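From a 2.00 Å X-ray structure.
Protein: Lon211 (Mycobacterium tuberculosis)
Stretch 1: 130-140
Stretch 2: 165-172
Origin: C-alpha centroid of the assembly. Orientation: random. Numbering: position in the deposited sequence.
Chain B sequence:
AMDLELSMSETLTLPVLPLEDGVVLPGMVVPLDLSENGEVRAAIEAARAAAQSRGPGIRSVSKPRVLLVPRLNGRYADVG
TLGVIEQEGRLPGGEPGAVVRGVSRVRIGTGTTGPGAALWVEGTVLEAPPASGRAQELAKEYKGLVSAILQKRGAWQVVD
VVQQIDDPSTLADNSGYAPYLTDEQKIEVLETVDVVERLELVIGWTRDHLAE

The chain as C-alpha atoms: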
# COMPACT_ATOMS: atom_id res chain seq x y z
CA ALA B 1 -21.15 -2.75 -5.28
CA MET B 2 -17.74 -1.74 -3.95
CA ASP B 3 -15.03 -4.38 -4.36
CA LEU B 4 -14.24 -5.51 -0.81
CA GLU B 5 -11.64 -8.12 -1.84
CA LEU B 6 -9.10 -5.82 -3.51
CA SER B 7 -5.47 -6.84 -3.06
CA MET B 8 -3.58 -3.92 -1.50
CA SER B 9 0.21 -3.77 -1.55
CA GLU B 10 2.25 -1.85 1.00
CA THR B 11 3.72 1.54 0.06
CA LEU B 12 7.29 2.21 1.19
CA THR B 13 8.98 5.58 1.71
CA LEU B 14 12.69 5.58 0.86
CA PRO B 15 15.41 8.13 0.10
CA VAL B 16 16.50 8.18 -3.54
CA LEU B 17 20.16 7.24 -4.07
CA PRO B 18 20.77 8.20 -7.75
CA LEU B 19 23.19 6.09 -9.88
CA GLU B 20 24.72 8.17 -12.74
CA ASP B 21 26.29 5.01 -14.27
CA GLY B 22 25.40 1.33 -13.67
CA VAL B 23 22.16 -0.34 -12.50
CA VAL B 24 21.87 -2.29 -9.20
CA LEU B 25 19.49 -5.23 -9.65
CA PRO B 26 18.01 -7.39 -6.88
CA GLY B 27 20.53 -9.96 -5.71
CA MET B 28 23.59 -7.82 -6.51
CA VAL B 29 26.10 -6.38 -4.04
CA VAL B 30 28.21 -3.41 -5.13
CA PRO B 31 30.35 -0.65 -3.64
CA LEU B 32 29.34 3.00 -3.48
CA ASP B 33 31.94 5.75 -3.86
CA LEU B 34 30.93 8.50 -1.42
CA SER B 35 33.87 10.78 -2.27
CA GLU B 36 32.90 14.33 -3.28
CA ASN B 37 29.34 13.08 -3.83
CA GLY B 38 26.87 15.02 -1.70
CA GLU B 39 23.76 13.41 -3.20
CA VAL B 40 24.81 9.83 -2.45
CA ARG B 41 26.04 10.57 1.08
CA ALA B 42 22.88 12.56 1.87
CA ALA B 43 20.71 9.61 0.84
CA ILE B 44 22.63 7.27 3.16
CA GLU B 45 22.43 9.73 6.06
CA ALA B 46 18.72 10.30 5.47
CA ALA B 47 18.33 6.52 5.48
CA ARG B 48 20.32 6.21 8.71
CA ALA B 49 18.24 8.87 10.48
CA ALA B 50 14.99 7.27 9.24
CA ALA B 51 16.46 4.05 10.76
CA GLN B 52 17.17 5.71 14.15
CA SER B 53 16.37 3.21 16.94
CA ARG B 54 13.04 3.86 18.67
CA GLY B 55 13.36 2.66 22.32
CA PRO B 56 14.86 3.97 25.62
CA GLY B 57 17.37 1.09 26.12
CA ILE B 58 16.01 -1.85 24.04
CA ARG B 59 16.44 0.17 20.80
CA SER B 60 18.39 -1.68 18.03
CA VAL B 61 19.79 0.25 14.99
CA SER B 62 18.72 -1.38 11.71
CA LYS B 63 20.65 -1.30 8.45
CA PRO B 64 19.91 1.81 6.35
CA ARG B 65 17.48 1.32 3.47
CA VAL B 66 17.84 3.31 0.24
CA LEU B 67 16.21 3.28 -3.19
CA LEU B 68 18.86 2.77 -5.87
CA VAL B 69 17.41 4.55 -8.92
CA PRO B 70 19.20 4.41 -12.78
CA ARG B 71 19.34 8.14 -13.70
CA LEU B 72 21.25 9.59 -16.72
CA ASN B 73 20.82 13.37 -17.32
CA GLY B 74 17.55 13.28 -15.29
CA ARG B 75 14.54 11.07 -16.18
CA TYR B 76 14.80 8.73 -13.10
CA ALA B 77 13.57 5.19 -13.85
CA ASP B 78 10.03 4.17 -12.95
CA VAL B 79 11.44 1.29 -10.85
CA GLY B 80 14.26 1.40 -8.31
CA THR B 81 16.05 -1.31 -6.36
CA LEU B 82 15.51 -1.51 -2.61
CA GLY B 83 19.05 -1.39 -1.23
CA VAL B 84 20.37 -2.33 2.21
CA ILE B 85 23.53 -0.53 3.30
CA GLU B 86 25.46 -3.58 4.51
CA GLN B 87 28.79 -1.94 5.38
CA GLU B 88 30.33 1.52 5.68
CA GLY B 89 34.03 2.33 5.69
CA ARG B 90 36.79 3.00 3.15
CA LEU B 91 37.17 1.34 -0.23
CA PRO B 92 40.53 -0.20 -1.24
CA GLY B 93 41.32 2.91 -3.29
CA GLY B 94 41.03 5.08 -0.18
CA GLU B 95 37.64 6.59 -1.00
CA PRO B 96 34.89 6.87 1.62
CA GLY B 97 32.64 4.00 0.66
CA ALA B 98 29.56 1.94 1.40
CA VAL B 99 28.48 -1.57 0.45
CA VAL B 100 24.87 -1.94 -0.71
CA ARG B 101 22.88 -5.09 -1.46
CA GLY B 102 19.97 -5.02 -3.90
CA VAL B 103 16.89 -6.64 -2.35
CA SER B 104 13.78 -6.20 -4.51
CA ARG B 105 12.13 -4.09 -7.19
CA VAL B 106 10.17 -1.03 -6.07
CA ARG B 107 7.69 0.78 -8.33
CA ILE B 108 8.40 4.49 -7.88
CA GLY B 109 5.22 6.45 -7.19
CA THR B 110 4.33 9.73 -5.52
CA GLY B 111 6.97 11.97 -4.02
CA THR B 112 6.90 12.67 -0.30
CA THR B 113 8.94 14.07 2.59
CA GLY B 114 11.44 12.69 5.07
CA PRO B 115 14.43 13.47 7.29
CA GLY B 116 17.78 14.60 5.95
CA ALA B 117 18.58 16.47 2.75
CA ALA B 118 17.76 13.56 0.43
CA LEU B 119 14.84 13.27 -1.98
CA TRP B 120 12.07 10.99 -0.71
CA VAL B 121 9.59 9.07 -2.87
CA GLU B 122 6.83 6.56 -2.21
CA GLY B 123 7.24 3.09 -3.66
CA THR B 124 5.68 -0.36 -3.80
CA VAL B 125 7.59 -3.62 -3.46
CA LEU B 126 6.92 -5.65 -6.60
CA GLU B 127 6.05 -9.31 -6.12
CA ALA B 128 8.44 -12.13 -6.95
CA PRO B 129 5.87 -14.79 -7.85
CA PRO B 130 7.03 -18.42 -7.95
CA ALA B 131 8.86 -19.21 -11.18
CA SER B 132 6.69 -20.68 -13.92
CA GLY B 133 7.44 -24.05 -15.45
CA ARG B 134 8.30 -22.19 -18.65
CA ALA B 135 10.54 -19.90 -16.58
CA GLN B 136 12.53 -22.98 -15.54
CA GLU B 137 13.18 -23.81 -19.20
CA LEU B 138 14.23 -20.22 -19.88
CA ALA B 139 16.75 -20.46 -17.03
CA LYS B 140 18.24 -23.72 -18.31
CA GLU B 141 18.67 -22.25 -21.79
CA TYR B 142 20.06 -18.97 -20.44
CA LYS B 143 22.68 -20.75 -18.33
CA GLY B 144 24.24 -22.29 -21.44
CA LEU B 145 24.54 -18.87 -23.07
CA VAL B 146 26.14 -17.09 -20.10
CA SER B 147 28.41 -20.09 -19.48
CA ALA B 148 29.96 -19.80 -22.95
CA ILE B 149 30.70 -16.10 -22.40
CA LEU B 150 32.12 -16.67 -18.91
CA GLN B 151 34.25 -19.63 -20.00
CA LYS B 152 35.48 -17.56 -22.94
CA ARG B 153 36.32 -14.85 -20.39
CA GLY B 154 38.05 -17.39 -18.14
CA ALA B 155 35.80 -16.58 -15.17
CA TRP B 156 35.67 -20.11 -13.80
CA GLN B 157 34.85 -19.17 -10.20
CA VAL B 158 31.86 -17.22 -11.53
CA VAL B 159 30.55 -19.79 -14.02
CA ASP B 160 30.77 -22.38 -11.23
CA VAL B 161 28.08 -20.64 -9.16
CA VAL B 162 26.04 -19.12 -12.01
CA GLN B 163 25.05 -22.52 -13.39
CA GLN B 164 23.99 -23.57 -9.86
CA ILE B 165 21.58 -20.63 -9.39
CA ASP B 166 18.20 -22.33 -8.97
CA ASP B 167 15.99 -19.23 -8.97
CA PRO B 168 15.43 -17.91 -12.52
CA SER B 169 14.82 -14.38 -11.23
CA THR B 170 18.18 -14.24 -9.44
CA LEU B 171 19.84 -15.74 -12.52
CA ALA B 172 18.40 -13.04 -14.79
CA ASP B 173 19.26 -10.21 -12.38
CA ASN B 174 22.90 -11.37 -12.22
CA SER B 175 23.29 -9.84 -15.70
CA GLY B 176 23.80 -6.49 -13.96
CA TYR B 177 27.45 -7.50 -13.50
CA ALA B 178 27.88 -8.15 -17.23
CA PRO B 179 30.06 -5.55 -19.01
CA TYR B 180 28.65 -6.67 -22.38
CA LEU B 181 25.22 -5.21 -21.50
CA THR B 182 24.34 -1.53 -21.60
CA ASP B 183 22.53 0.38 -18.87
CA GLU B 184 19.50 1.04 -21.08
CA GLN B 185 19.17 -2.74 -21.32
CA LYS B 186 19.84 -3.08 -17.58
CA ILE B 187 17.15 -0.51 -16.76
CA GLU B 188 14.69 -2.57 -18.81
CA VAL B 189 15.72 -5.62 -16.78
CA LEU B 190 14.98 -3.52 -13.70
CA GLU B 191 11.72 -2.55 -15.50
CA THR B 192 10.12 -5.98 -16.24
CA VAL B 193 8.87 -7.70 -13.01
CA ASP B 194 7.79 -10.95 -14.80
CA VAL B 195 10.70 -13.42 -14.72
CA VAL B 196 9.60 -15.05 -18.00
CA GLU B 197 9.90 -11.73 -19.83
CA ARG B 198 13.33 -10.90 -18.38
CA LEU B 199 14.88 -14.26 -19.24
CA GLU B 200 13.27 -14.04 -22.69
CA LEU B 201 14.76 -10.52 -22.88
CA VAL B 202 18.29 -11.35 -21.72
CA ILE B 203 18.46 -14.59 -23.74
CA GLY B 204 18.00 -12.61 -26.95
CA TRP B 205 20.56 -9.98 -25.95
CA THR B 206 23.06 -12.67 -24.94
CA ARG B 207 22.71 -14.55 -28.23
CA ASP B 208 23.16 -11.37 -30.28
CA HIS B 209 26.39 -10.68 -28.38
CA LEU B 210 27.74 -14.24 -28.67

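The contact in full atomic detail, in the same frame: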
# COMPACT_ATOMS: atom_id res chain seq x y z
N PRO B 130 6.26 -17.20 -7.69
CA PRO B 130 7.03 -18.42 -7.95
C PRO B 130 7.26 -18.63 -9.45
O PRO B 130 6.37 -18.40 -10.27
CB PRO B 130 6.16 -19.52 -7.35
CG PRO B 130 5.37 -18.83 -6.29
CD PRO B 130 5.10 -17.44 -6.82
N ALA B 131 8.47 -19.07 -9.79
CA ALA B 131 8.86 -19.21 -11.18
C ALA B 131 7.96 -20.19 -11.90
O ALA B 131 7.67 -21.28 -11.40
CB ALA B 131 10.32 -19.66 -11.26
N SER B 132 7.50 -19.80 -13.09
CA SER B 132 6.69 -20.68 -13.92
C SER B 132 7.50 -21.89 -14.36
O SER B 132 8.73 -21.92 -14.29
CB SER B 132 6.16 -19.93 -15.14
OG SER B 132 5.22 -18.93 -14.77
N GLY B 133 6.78 -22.92 -14.82
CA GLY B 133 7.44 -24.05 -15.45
C GLY B 133 8.21 -23.62 -16.68
O GLY B 133 9.35 -24.04 -16.89
N ARG B 134 7.60 -22.75 -17.50
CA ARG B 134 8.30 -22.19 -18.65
C ARG B 134 9.50 -21.36 -18.22
O ARG B 134 10.53 -21.35 -18.91
CB ARG B 134 7.34 -21.34 -19.48
CG ARG B 134 7.92 -20.79 -20.78
CD ARG B 134 8.02 -19.28 -20.73
NE ARG B 134 8.18 -18.69 -22.06
CZ ARG B 134 7.17 -18.29 -22.82
NH1 ARG B 134 5.92 -18.42 -22.39
NH2 ARG B 134 7.40 -17.76 -24.01
N ALA B 135 9.40 -20.67 -17.08
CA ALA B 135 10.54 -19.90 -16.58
C ALA B 135 11.72 -20.80 -16.24
O ALA B 135 12.88 -20.39 -16.37
CB ALA B 135 10.13 -19.08 -15.35
N GLN B 136 11.45 -22.04 -15.81
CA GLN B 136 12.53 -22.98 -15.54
C GLN B 136 13.27 -23.35 -16.82
O GLN B 136 14.49 -23.50 -16.81
CB GLN B 136 11.97 -24.23 -14.86
CG GLN B 136 11.19 -23.97 -13.58
CD GLN B 136 12.09 -23.78 -12.37
OE1 GLN B 136 12.57 -22.67 -12.11
NE2 GLN B 136 12.32 -24.85 -11.63
N GLU B 137 12.54 -23.51 -17.93
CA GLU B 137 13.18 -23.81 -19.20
C GLU B 137 13.95 -22.62 -19.75
O GLU B 137 14.98 -22.80 -20.41
CB GLU B 137 12.14 -24.28 -20.23
CG GLU B 137 11.60 -25.68 -19.99
CD GLU B 137 10.22 -25.68 -19.34
OE1 GLU B 137 10.07 -26.29 -18.27
OE2 GLU B 137 9.30 -25.05 -19.92
N LEU B 138 13.48 -21.40 -19.49
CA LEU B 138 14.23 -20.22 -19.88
C LEU B 138 15.55 -20.12 -19.12
O LEU B 138 16.57 -19.70 -19.67
CB LEU B 138 13.39 -18.96 -19.65
CG LEU B 138 12.01 -18.92 -20.31
CD1 LEU B 138 11.23 -17.72 -19.80
CD2 LEU B 138 12.15 -18.87 -21.81
N ALA B 139 15.53 -20.51 -17.84
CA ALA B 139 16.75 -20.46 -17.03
C ALA B 139 17.77 -21.48 -17.50
O ALA B 139 18.97 -21.18 -17.56
CB ALA B 139 16.40 -20.67 -15.56
N LYS B 140 17.32 -22.69 -17.83
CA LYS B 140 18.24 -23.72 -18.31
C LYS B 140 18.89 -23.31 -19.62
O LYS B 140 20.09 -23.51 -19.82
CB LYS B 140 17.50 -25.05 -18.46
CG LYS B 140 18.40 -26.24 -18.73
CD LYS B 140 17.58 -27.51 -18.93
CE LYS B 140 18.45 -28.75 -18.87
NZ LYS B 140 17.64 -29.99 -19.02
N ILE B 165 22.62 -21.54 -9.88
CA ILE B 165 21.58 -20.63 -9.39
C ILE B 165 20.22 -21.23 -9.75
O ILE B 165 19.86 -21.32 -10.93
CB ILE B 165 21.74 -19.22 -9.98
CG1 ILE B 165 23.07 -18.61 -9.51
CG2 ILE B 165 20.57 -18.34 -9.58
CD1 ILE B 165 23.33 -17.22 -10.07
N ASP B 166 19.46 -21.64 -8.73
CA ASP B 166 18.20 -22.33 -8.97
C ASP B 166 17.09 -21.37 -9.34
O ASP B 166 16.23 -21.70 -10.18
CB ASP B 166 17.81 -23.13 -7.72
CG ASP B 166 18.91 -24.08 -7.27
OD1 ASP B 166 19.18 -25.07 -7.98
OD2 ASP B 166 19.51 -23.82 -6.21
N ASP B 167 17.08 -20.18 -8.75
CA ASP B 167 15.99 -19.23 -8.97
C ASP B 167 16.19 -18.50 -10.29
O ASP B 167 17.21 -17.82 -10.46
CB ASP B 167 15.92 -18.23 -7.82
CG ASP B 167 14.74 -17.30 -7.94
OD1 ASP B 167 13.59 -17.80 -7.95
OD2 ASP B 167 14.95 -16.07 -8.02
N PRO B 168 15.26 -18.61 -11.24
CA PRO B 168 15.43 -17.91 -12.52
C PRO B 168 15.47 -16.40 -12.40
O PRO B 168 16.11 -15.74 -13.23
CB PRO B 168 14.22 -18.38 -13.34
CG PRO B 168 13.78 -19.65 -12.69
CD PRO B 168 14.06 -19.47 -11.23
N SER B 169 14.80 -15.83 -11.40
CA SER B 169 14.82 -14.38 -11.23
C SER B 169 16.21 -13.90 -10.82
O SER B 169 16.72 -12.92 -11.36
CB SER B 169 13.77 -13.95 -10.21
OG SER B 169 13.72 -12.54 -10.09
N THR B 170 16.82 -14.59 -9.85
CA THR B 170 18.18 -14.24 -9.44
C THR B 170 19.17 -14.44 -10.58
O THR B 170 20.10 -13.65 -10.75
CB THR B 170 18.58 -15.07 -8.22
OG1 THR B 170 17.61 -14.91 -7.19
CG2 THR B 170 19.94 -14.62 -7.70
N LEU B 171 18.97 -15.49 -11.38
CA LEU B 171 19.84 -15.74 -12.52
C LEU B 171 19.76 -14.60 -13.54
O LEU B 171 20.79 -14.17 -14.07
CB LEU B 171 19.48 -17.07 -13.17
CG LEU B 171 20.16 -17.39 -14.51
CD1 LEU B 171 21.66 -17.57 -14.32
CD2 LEU B 171 19.53 -18.63 -15.13
N ALA B 172 18.55 -14.12 -13.82
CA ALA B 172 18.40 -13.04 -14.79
C ALA B 172 18.99 -11.74 -14.25
O ALA B 172 19.64 -11.00 -14.99
CB ALA B 172 16.93 -12.86 -15.16

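What lies at the centre of the contact? The CA-to-CB bond of Pro-168, the first residue of its helix, points toward the other stretch, and its ring packs against it; Pro-168 has more of its surface covered there than any other residue of the pair. Its CB lies 3.9 Å from Ala-139 CB, and its CG lies 3.7 Å from Ala-131 CB and 3.9 Å from Ala-135 O. The ring thus reaches both the loop before helix 133-140 and the helix itself. Leu-171, one turn on from Pro-168, extends the apolar patch: its CD2 is 3.8 Å from Ala-139 CB and 3.6 Å from Ala-139 O.

How are the two backbones arranged? The two helices run in broadly the same direction, with 37° between them and a closest axial approach of 9.8 Å. The CA-to-CB bonds of Ala-135 and Ala-139, one turn apart, both point toward the second stretch. The methyl of Ala-139 meets Pro-168 and Leu-171, and the CA atoms of Ala-139 and Pro-168 are 5.3 Å apart.

What holds each helix start in shape? Asp-167 occupies the N-cap position, where its OD2 accepts a hydrogen bond from Thr-170 N at 3.0 Å, satisfying an amide that the first helical turn would otherwise leave free. Ser-132 holds the equivalent position in the other stretch, but its side chain makes no capping bond; the backbone bond from Gln-136 N to Ser-132 O, 3.1 Å, is present, as is the matching one from Leu-171 N to Asp-167 O.

What happens at the polar edge? Gln-136 starts away from the second stretch, yet its side chain bends back, with chi1 and chi2 both m, and places OE1 3.3 Å from Pro-168 CG. OE1 also lies 4.2 Å from Asp-166 O, but both atoms are acceptors. No hydrogen bond crosses between the stretches, so their direct contact rests on packing.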